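Long-range contacts in alginate lyase AlgAT5 (Defluviitalea, PDB 5ZQI), which probably depolymerises alginate by beta-elimination, as a polysaccharide lyase of family 7 with a beta-sandwich fold: residues N66-N74 with L84-F93; D100-G109 with D251-Y262. All coordinates share one frame; numbering follows the deposited sequence. Where two conformers were deposited one is given.

Interaction 1: N66-N74 with L84-F93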
loop_
_atom_site.group_PDB
_atom_site.type_symbol
_atom_site.label_atom_id
_atom_site.label_comp_id
_atom_site.label_asym_id
_atom_site.label_seq_id
_atom_site.Cartn_x
_atom_site.Cartn_y
_atom_site.Cartn_z
ATOM N N ASN A 66 -6.837 -12.115 -5.151
ATOM C CA ASN A 66 -5.705 -12.578 -4.359
ATOM C C ASN A 66 -5.225 -11.472 -3.430
ATOM O O ASN A 66 -4.029 -11.204 -3.314
ATOM C CB ASN A 66 -4.581 -13.071 -5.268
ATOM C CG ASN A 66 -4.776 -14.491 -5.691
ATOM O OD1 ASN A 66 -5.436 -15.276 -4.999
ATOM N ND2 ASN A 66 -4.226 -14.838 -6.844
ATOM N N TRP A 67 -6.176 -10.872 -2.719
ATOM C CA TRP A 67 -5.865 -9.912 -1.684
ATOM C C TRP A 67 -6.789 -10.148 -0.498
ATOM O O TRP A 67 -7.864 -10.713 -0.632
ATOM C CB TRP A 67 -6.059 -8.481 -2.173
ATOM C CG TRP A 67 -5.176 -7.969 -3.302
ATOM C CD1 TRP A 67 -5.494 -7.883 -4.620
ATOM C CD2 TRP A 67 -3.844 -7.463 -3.176
ATOM N NE1 TRP A 67 -4.446 -7.336 -5.321
ATOM C CE2 TRP A 67 -3.423 -7.059 -4.454
ATOM C CE3 TRP A 67 -2.980 -7.284 -2.094
ATOM C CZ2 TRP A 67 -2.174 -6.537 -4.683
ATOM C CZ3 TRP A 67 -1.728 -6.758 -2.320
ATOM C CH2 TRP A 67 -1.341 -6.364 -3.602
ATOM N N LYS A 68 -6.371 -9.670 0.673
ATOM C CA LYS A 68 -7.253 -9.471 1.820
ATOM C C LYS A 68 -7.063 -8.043 2.307
ATOM O O LYS A 68 -6.004 -7.442 2.076
ATOM C CB LYS A 68 -7.006 -10.483 2.933
ATOM C CG LYS A 68 -5.709 -10.437 3.632
ATOM C CD LYS A 68 -5.716 -11.400 4.847
ATOM C CE LYS A 68 -4.359 -11.494 5.478
ATOM N NZ LYS A 68 -4.408 -12.362 6.688
ATOM N N LEU A 69 -8.094 -7.492 2.943
ATOM C CA LEU A 69 -8.109 -6.091 3.360
ATOM C C LEU A 69 -8.040 -5.975 4.879
ATOM O O LEU A 69 -8.798 -6.656 5.573
ATOM C CB LEU A 69 -9.379 -5.403 2.861
ATOM C CG LEU A 69 -9.584 -3.946 3.276
ATOM C CD1 LEU A 69 -8.632 -3.018 2.583
ATOM C CD2 LEU A 69 -11.044 -3.542 2.975
ATOM N N THR A 70 -7.147 -5.113 5.384
ATOM C CA THR A 70 -7.167 -4.692 6.783
ATOM C C THR A 70 -7.765 -3.293 6.890
ATOM O O THR A 70 -7.392 -2.394 6.125
ATOM C CB THR A 70 -5.779 -4.709 7.400
ATOM O OG1 THR A 70 -5.226 -6.031 7.259
ATOM C CG2 THR A 70 -5.843 -4.294 8.890
ATOM N N LEU A 71 -8.707 -3.115 7.830
ATOM C CA LEU A 71 -9.420 -1.868 8.051
ATOM C C LEU A 71 -8.817 -1.035 9.166
ATOM O O LEU A 71 -8.038 -1.519 9.995
ATOM C CB LEU A 71 -10.873 -2.175 8.417
ATOM C CG LEU A 71 -11.758 -2.789 7.334
ATOM C CD1 LEU A 71 -13.084 -3.284 7.929
ATOM C CD2 LEU A 71 -12.013 -1.850 6.195
ATOM N N PRO A 72 -9.175 0.282 9.198
ATOM C CA PRO A 72 -8.739 1.132 10.318
ATOM C C PRO A 72 -9.727 1.216 11.480
ATOM O O PRO A 72 -9.629 2.089 12.358
ATOM C CB PRO A 72 -8.577 2.507 9.659
ATOM C CG PRO A 72 -9.686 2.483 8.605
ATOM C CD PRO A 72 -9.698 1.069 8.054
ATOM N N ILE A 73 -10.691 0.294 11.485
ATOM C CA ILE A 73 -11.752 0.242 12.490
ATOM C C ILE A 73 -11.945 -1.210 12.903
ATOM O O ILE A 73 -11.302 -2.111 12.369
ATOM C CB ILE A 73 -13.092 0.838 11.995
ATOM C CG1 ILE A 73 -13.523 0.095 10.742
ATOM C CG2 ILE A 73 -12.942 2.340 11.762
ATOM C CD1 ILE A 73 -14.982 0.400 10.327
ATOM N N ASN A 74 -12.852 -1.429 13.874
ATOM C CA ASN A 74 -13.254 -2.779 14.280
ATOM C C ASN A 74 -12.057 -3.629 14.692
ATOM O O ASN A 74 -11.973 -4.816 14.358
ATOM C CB ASN A 74 -14.052 -3.457 13.168
ATOM C CG ASN A 74 -15.303 -2.673 12.779
ATOM O OD1 ASN A 74 -15.839 -1.882 13.558
ATOM N ND2 ASN A 74 -15.746 -2.870 11.556
ATOM N N LEU A 84 -14.764 -10.270 0.619
ATOM C CA LEU A 84 -14.195 -9.053 0.053
ATOM C C LEU A 84 -14.776 -8.738 -1.321
ATOM O O LEU A 84 -14.882 -7.561 -1.686
ATOM C CB LEU A 84 -12.665 -9.175 -0.007
ATOM C CG LEU A 84 -11.884 -7.992 -0.551
ATOM C CD1 LEU A 84 -12.104 -6.737 0.257
ATOM C CD2 LEU A 84 -10.368 -8.290 -0.595
ATOM N N ASP A 85 -15.184 -9.753 -2.082
ATOM C CA ASP A 85 -15.749 -9.503 -3.402
ATOM C C ASP A 85 -16.977 -8.598 -3.355
ATOM O O ASP A 85 -17.269 -7.905 -4.333
ATOM C CB ASP A 85 -16.122 -10.835 -4.063
ATOM C CG ASP A 85 -16.623 -10.666 -5.496
ATOM O OD1 ASP A 85 -15.843 -10.158 -6.321
ATOM O OD2 ASP A 85 -17.794 -11.008 -5.789
ATOM N N SER A 86 -17.737 -8.612 -2.266
ATOM C CA SER A 86 -18.945 -7.800 -2.177
ATOM C C SER A 86 -18.843 -6.697 -1.125
ATOM O O SER A 86 -19.865 -6.090 -0.773
ATOM C CB SER A 86 -20.166 -8.692 -1.894
ATOM O OG SER A 86 -20.027 -9.344 -0.645
ATOM N N TYR A 87 -17.647 -6.415 -0.633
ATOM C CA TYR A 87 -17.460 -5.503 0.494
ATOM C C TYR A 87 -17.173 -4.069 0.044
ATOM O O TYR A 87 -16.390 -3.825 -0.890
ATOM C CB TYR A 87 -16.310 -5.987 1.387
ATOM C CG TYR A 87 -16.103 -5.100 2.599
ATOM C CD1 TYR A 87 -16.900 -5.232 3.735
ATOM C CD2 TYR A 87 -15.142 -4.091 2.580
ATOM C CE1 TYR A 87 -16.700 -4.392 4.826
ATOM C CE2 TYR A 87 -14.947 -3.244 3.678
ATOM C CZ TYR A 87 -15.758 -3.379 4.765
ATOM O OH TYR A 87 -15.612 -2.504 5.833
ATOM N N GLU A 88 -17.754 -3.106 0.763
ATOM C CA GLU A 88 -17.309 -1.718 0.686
ATOM C C GLU A 88 -17.533 -1.092 2.062
ATOM O O GLU A 88 -18.289 -1.613 2.890
ATOM C CB GLU A 88 -18.045 -0.923 -0.408
ATOM C CG GLU A 88 -19.512 -0.726 -0.160
ATOM C CD GLU A 88 -20.149 0.267 -1.108
ATOM O OE1 GLU A 88 -21.375 0.138 -1.393
ATOM O OE2 GLU A 88 -19.438 1.217 -1.540
ATOM N N HIS A 89 -16.866 0.030 2.295
ATOM C CA HIS A 89 -17.115 0.889 3.444
ATOM C C HIS A 89 -17.176 2.319 2.933
ATOM O O HIS A 89 -16.190 2.815 2.376
ATOM C CB HIS A 89 -16.037 0.745 4.496
ATOM C CG HIS A 89 -16.369 1.432 5.774
ATOM N ND1 HIS A 89 -16.493 2.806 5.874
ATOM C CD2 HIS A 89 -16.679 0.944 6.999
ATOM C CE1 HIS A 89 -16.832 3.124 7.104
ATOM N NE2 HIS A 89 -16.938 2.014 7.809
ATOM N N SER A 90 -18.310 2.985 3.153
ATOM C CA SER A 90 -18.593 4.296 2.559
ATOM C C SER A 90 -17.534 5.343 2.899
ATOM O O SER A 90 -17.392 6.323 2.163
ATOM C CB SER A 90 -19.965 4.761 3.017
ATOM O OG SER A 90 -19.939 5.032 4.394
ATOM N N GLU A 91 -16.839 5.196 4.024
ATOM C CA GLU A 91 -15.778 6.141 4.365
ATOM C C GLU A 91 -14.375 5.646 4.044
ATOM O O GLU A 91 -13.527 6.437 3.608
ATOM C CB GLU A 91 -15.828 6.490 5.855
ATOM C CG GLU A 91 -14.857 7.610 6.252
ATOM C CD GLU A 91 -15.104 8.155 7.631
ATOM O OE1 GLU A 91 -15.986 7.630 8.342
ATOM O OE2 GLU A 91 -14.407 9.128 8.002
ATOM N N TYR A 92 -14.089 4.367 4.266
ATOM C CA TYR A 92 -12.706 3.903 4.242
ATOM C C TYR A 92 -12.289 3.125 3.011
ATOM O O TYR A 92 -11.079 3.103 2.725
ATOM C CB TYR A 92 -12.413 3.040 5.503
ATOM C CG TYR A 92 -12.667 3.796 6.789
ATOM C CD1 TYR A 92 -11.977 4.961 7.079
ATOM C CD2 TYR A 92 -13.623 3.372 7.684
ATOM C CE1 TYR A 92 -12.216 5.655 8.240
ATOM C CE2 TYR A 92 -13.904 4.082 8.823
ATOM C CZ TYR A 92 -13.210 5.210 9.098
ATOM O OH TYR A 92 -13.487 5.876 10.267
ATOM N N PHE A 93 -13.229 2.536 2.261
ATOM C CA PHE A 93 -12.868 1.596 1.177
ATOM C C PHE A 93 -14.016 1.519 0.171
ATOM O O PHE A 93 -14.960 0.753 0.353
ATOM C CB PHE A 93 -12.535 0.230 1.755
ATOM C CG PHE A 93 -12.188 -0.842 0.732
ATOM C CD1 PHE A 93 -10.961 -0.839 0.102
ATOM C CD2 PHE A 93 -13.085 -1.865 0.435
ATOM C CE1 PHE A 93 -10.638 -1.840 -0.788
ATOM C CE2 PHE A 93 -12.774 -2.854 -0.455
ATOM C CZ PHE A 93 -11.521 -2.852 -1.070
#
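K68 and L84 mark one end of this contact, their CA atoms 7.2 Å apart; at the other, L71 CA lies 7.7 Å from Y92 CA. Strand 67-70 and the loop 84-93 are thus too widely spaced to pair as strands, and side chains join them inside the beta-sandwich, where the loop leads from one sheet into the other. The loop ends in a classic beta bulge: Y92 and F93 both face H89, and H89 and F93 exchange backbone N-H···O bonds in both directions. With CG anti to the backbone N (chi1 177°), L69 sets CD2 over the centre of the F93 ring, 3.7 Å from the centroid and 12° off the normal, a CH-pi contact. L84 packs against the strand, CD1 against L69 CB and CD2 beside W67 O. Farther along, P72 CG stands over one face of the Y92 ring, 3.9 Å from its centroid. I73 divides its branches: CG2 reaches Y92 CE2, while CD1 lies 3.6 Å from H89 NE2. The other ring nitrogen, H89 ND1, accepts two backbone donors: E91 N at 3.0 Å, in the ring plane, and Y92 N at 3.3 Å, well out of it. An alanine at H89 removes the ring, which would probably leave these two N-H groups without their shared acceptor and open a gap beside I73 CD1. The Y87 ring approaches L71 from the opposite direction, bringing its OH to 3.4 Å from L71 CD1.

Interaction 2: D100-G109 with D251-Y262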
loop_
_atom_site.group_PDB
_atom_site.type_symbol
_atom_site.label_atom_id
_atom_site.label_comp_id
_atom_site.label_asym_id
_atom_site.label_seq_id
_atom_site.Cartn_x
_atom_site.Cartn_y
_atom_site.Cartn_z
ATOM N N ASP A 100 -13.921 5.286 -11.219
ATOM C CA ASP A 100 -12.756 4.701 -11.868
ATOM C C ASP A 100 -11.563 4.458 -10.943
ATOM O O ASP A 100 -10.482 4.123 -11.431
ATOM C CB ASP A 100 -12.306 5.562 -13.059
ATOM C CG ASP A 100 -11.920 6.980 -12.693
ATOM O OD1 ASP A 100 -11.964 7.380 -11.528
ATOM O OD2 ASP A 100 -11.562 7.723 -13.652
ATOM N N ALA A 101 -11.711 4.594 -9.633
ATOM C CA ALA A 101 -10.634 4.266 -8.711
ATOM C C ALA A 101 -11.225 3.886 -7.367
ATOM O O ALA A 101 -12.368 4.218 -7.054
ATOM C CB ALA A 101 -9.654 5.426 -8.545
ATOM N N VAL A 102 -10.431 3.174 -6.580
ATOM C CA VAL A 102 -10.810 2.792 -5.221
ATOM C C VAL A 102 -10.129 3.723 -4.231
ATOM O O VAL A 102 -8.901 3.885 -4.258
ATOM C CB VAL A 102 -10.426 1.333 -4.923
ATOM C CG1 VAL A 102 -10.795 0.935 -3.499
ATOM C CG2 VAL A 102 -11.100 0.380 -5.885
ATOM N N VAL A 103 -10.925 4.310 -3.355
ATOM C CA VAL A 103 -10.484 5.208 -2.298
ATOM C C VAL A 103 -10.141 4.395 -1.058
ATOM O O VAL A 103 -10.950 3.573 -0.600
ATOM C CB VAL A 103 -11.587 6.228 -1.972
ATOM C CG1 VAL A 103 -11.137 7.139 -0.801
ATOM C CG2 VAL A 103 -11.961 7.041 -3.174
ATOM N N PHE A 104 -8.927 4.610 -0.532
ATOM C CA PHE A 104 -8.462 4.014 0.723
ATOM C C PHE A 104 -8.219 5.169 1.689
ATOM O O PHE A 104 -7.422 6.066 1.391
ATOM C CB PHE A 104 -7.171 3.217 0.552
ATOM C CG PHE A 104 -7.262 2.028 -0.366
ATOM C CD1 PHE A 104 -7.228 2.190 -1.749
ATOM C CD2 PHE A 104 -7.327 0.745 0.146
ATOM C CE1 PHE A 104 -7.279 1.069 -2.569
ATOM C CE2 PHE A 104 -7.379 -0.349 -0.671
ATOM C CZ PHE A 104 -7.354 -0.194 -2.025
ATOM N N LYS A 105 -8.844 5.117 2.864
ATOM C CA LYS A 105 -8.692 6.146 3.894
ATOM C C LYS A 105 -8.351 5.487 5.217
ATOM O O LYS A 105 -9.013 4.536 5.609
ATOM C CB LYS A 105 -9.978 6.985 4.034
ATOM C CG LYS A 105 -9.964 7.927 5.232
ATOM C CD LYS A 105 -11.205 8.797 5.271
ATOM C CE LYS A 105 -11.262 9.594 6.572
ATOM N NZ LYS A 105 -12.424 10.506 6.678
ATOM N N ALA A 106 -7.359 6.022 5.934
ATOM C CA ALA A 106 -7.096 5.621 7.314
ATOM C C ALA A 106 -6.840 6.866 8.145
ATOM O O ALA A 106 -5.905 7.624 7.870
ATOM C CB ALA A 106 -5.922 4.635 7.399
ATOM N N HIS A 107 -7.690 7.065 9.143
ATOM C CA HIS A 107 -7.608 8.226 10.021
ATOM C C HIS A 107 -6.686 7.977 11.205
ATOM O O HIS A 107 -6.495 6.847 11.639
ATOM C CB HIS A 107 -9.003 8.617 10.517
ATOM C CG HIS A 107 -9.711 7.531 11.268
ATOM N ND1 HIS A 107 -9.849 6.247 10.777
ATOM C CD2 HIS A 107 -10.303 7.537 12.484
ATOM C CE1 HIS A 107 -10.501 5.513 11.664
ATOM N NE2 HIS A 107 -10.799 6.277 12.701
ATOM N N CYS A 108 -6.137 9.071 11.743
ATOM C CA CYS A 108 -5.102 8.975 12.775
ATOM C C CYS A 108 -5.625 8.379 14.065
ATOM O O CYS A 108 -4.839 7.847 14.861
ATOM C CB CYS A 108 -4.481 10.358 13.010
ATOM S SG CYS A 108 -3.556 10.992 11.579
ATOM N N GLY A 109 -6.923 8.455 14.300
ATOM C CA GLY A 109 -7.536 7.834 15.450
ATOM C C GLY A 109 -7.941 6.398 15.249
ATOM O O GLY A 109 -8.523 5.795 16.155
ATOM N N ASP A 251 -1.576 14.797 15.857
ATOM C CA ASP A 251 -2.688 14.853 14.928
ATOM C C ASP A 251 -3.997 14.577 15.652
ATOM O O ASP A 251 -4.033 13.880 16.669
ATOM C CB ASP A 251 -2.471 13.861 13.782
ATOM C CG ASP A 251 -1.661 14.475 12.632
ATOM O OD1 ASP A 251 -2.157 15.479 12.068
ATOM O OD2 ASP A 251 -0.545 14.007 12.324
ATOM N N SER A 252 -5.079 15.157 15.126
ATOM C CA SER A 252 -6.411 14.889 15.643
ATOM C C SER A 252 -6.893 13.504 15.202
ATOM O O SER A 252 -6.385 12.905 14.255
ATOM C CB SER A 252 -7.389 15.960 15.173
ATOM O OG SER A 252 -7.656 15.832 13.803
ATOM N N GLU A 253 -7.898 12.993 15.916
ATOM C CA GLU A 253 -8.426 11.676 15.576
ATOM C C GLU A 253 -8.954 11.623 14.149
ATOM O O GLU A 253 -8.872 10.570 13.497
ATOM C CB GLU A 253 -9.524 11.271 16.560
ATOM C CG GLU A 253 -9.014 10.970 17.976
ATOM C CD GLU A 253 -10.123 10.807 18.983
ATOM O OE1 GLU A 253 -11.303 10.803 18.579
ATOM O OE2 GLU A 253 -9.819 10.685 20.186
ATOM N N ASP A 254 -9.477 12.737 13.637
ATOM C CA ASP A 254 -10.095 12.761 12.317
ATOM C C ASP A 254 -9.150 13.235 11.210
ATOM O O ASP A 254 -9.555 13.276 10.041
ATOM C CB ASP A 254 -11.367 13.626 12.331
ATOM C CG ASP A 254 -11.136 15.024 12.835
ATOM O OD1 ASP A 254 -9.969 15.445 12.962
ATOM O OD2 ASP A 254 -12.146 15.705 13.119
ATOM N N ALA A 255 -7.906 13.570 11.531
ATOM C CA ALA A 255 -6.902 13.753 10.491
ATOM C C ALA A 255 -6.698 12.425 9.780
ATOM O O ALA A 255 -6.909 11.357 10.362
ATOM C CB ALA A 255 -5.584 14.241 11.080
ATOM N N TYR A 256 -6.317 12.476 8.508
ATOM C CA TYR A 256 -6.222 11.210 7.793
ATOM C C TYR A 256 -5.303 11.269 6.582
ATOM O O TYR A 256 -5.020 12.333 6.017
ATOM C CB TYR A 256 -7.612 10.738 7.339
ATOM C CG TYR A 256 -8.327 11.663 6.359
ATOM C CD1 TYR A 256 -9.037 12.778 6.794
ATOM C CD2 TYR A 256 -8.327 11.365 5.002
ATOM C CE1 TYR A 256 -9.736 13.571 5.887
ATOM C CE2 TYR A 256 -9.004 12.163 4.091
ATOM C CZ TYR A 256 -9.707 13.258 4.540
ATOM O OH TYR A 256 -10.384 14.028 3.600
ATOM N N GLY A 257 -4.874 10.072 6.188
ATOM C CA GLY A 257 -4.292 9.832 4.881
ATOM C C GLY A 257 -5.319 9.187 3.957
ATOM O O GLY A 257 -6.154 8.398 4.390
ATOM N N GLU A 258 -5.246 9.542 2.684
ATOM C CA GLU A 258 -6.153 8.992 1.692
ATOM C C GLU A 258 -5.448 8.914 0.346
ATOM O O GLU A 258 -4.691 9.819 -0.030
ATOM C CB GLU A 258 -7.426 9.825 1.583
ATOM C CG GLU A 258 -8.502 9.217 0.673
ATOM C CD GLU A 258 -9.790 9.992 0.779
ATOM O OE1 GLU A 258 -10.022 10.857 -0.103
ATOM O OE2 GLU A 258 -10.579 9.773 1.734
ATOM N N ASN A 259 -5.732 7.833 -0.388
ATOM C CA ASN A 259 -5.284 7.694 -1.769
ATOM C C ASN A 259 -6.356 6.994 -2.600
ATOM O O ASN A 259 -7.339 6.458 -2.086
ATOM C CB ASN A 259 -3.923 6.969 -1.846
ATOM C CG ASN A 259 -3.993 5.505 -1.453
ATOM O OD1 ASN A 259 -4.759 5.096 -0.601
ATOM N ND2 ASN A 259 -3.185 4.692 -2.119
ATOM N N GLU A 260 -6.179 7.045 -3.914
ATOM C CA GLU A 260 -7.094 6.450 -4.880
ATOM C C GLU A 260 -6.253 5.599 -5.822
ATOM O O GLU A 260 -5.290 6.101 -6.416
ATOM C CB GLU A 260 -7.872 7.523 -5.646
ATOM C CG GLU A 260 -8.719 8.409 -4.750
ATOM C CD GLU A 260 -9.700 9.311 -5.481
ATOM O OE1 GLU A 260 -9.943 9.086 -6.700
ATOM O OE2 GLU A 260 -10.223 10.235 -4.831
ATOM N N ILE A 261 -6.592 4.314 -5.926
ATOM C CA ILE A 261 -5.883 3.368 -6.795
ATOM C C ILE A 261 -6.763 3.104 -8.018
ATOM O O ILE A 261 -7.886 2.595 -7.897
ATOM C CB ILE A 261 -5.517 2.046 -6.076
ATOM C CG1 ILE A 261 -4.632 2.366 -4.872
ATOM C CG2 ILE A 261 -4.890 1.058 -7.075
ATOM C CD1 ILE A 261 -4.082 1.114 -4.145
ATOM N N TYR A 262 -6.218 3.388 -9.196
ATOM C CA TYR A 262 -6.877 3.193 -10.485
ATOM C C TYR A 262 -6.615 1.827 -11.091
ATOM O O TYR A 262 -7.525 1.239 -11.693
ATOM C CB TYR A 262 -6.382 4.269 -11.463
ATOM C CG TYR A 262 -6.899 5.646 -11.196
ATOM C CD1 TYR A 262 -6.329 6.442 -10.221
ATOM C CD2 TYR A 262 -7.985 6.148 -11.906
ATOM C CE1 TYR A 262 -6.854 7.626 -9.948
ATOM C CE2 TYR A 262 -8.482 7.392 -11.665
ATOM C CZ TYR A 262 -7.968 8.102 -10.681
ATOM O OH TYR A 262 -8.436 9.419 -10.433
HETATM O O HOH W 1 -9.552 2.462 -13.196
HETATM O O HOH W 2 -11.004 9.767 -11.351
HETATM O O HOH W 3 -11.698 11.930 9.141
#
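The Y262 ring carries A101 CB over the centre of one face, 3.6 Å from the centroid, with D100 OD2 in plane at its edge. It sits at one end of an antiparallel pair, strands 102-107 and 256-261, neighbours in the seven-stranded sheet of the beta-sandwich. The Y256 ring has K105 over a face: CE makes a CH-pi contact, and NZ, salt-bridged to E91 in the conformer given, a cation-pi contact at 4.1 Å from the centroid. D254 O and E258 CB lie in plane at its edge, and H153 also stacks with this ring. V102-I261, F104-N259 and A106-G257 are the hydrogen-bonded pairs, each with two bonds; F104 N to N259 O, at 2.9 Å, is the straightest of the six, 172° at the hydrogen. V103, K105 and H107 share one face with E260, E258 and Y256. On the other, F104 CE1 packs 3.6 Å from I261 CD1, and N259, whose ND2 bonds Q149, has OD1 3.3 Å from F104 CB. Past the strands, C108 N and G109 N reach back to A255 O and E253 O around a type I turn, S252-A255. One water accepts from K105 NZ at 2.9 Å and donates to D254 O at 2.7 Å.

Overall arrangement
Interaction 1 closes before interaction 2 opens along the chain, and they lie about 12 Å apart, centre to centre. Strand 67-70 belongs to the ten-stranded sheet, whereas F93 starts strand 93-95, an outermost strand of the seven-stranded one, next to 102-107 and then 256-269. Interaction 1 therefore ties the two sheets together, and interaction 2 joins the second and third strands of one of them, bringing in a strand from the far end of the chain. They touch directly: in the conformer given, E91 forms a salt bridge with K105, and the F93 and F104 rings meet. Strands 120-127, 160-167 and 236-239, in the sheet of 67-70, probably line the substrate cleft, as in other PL7 lyases.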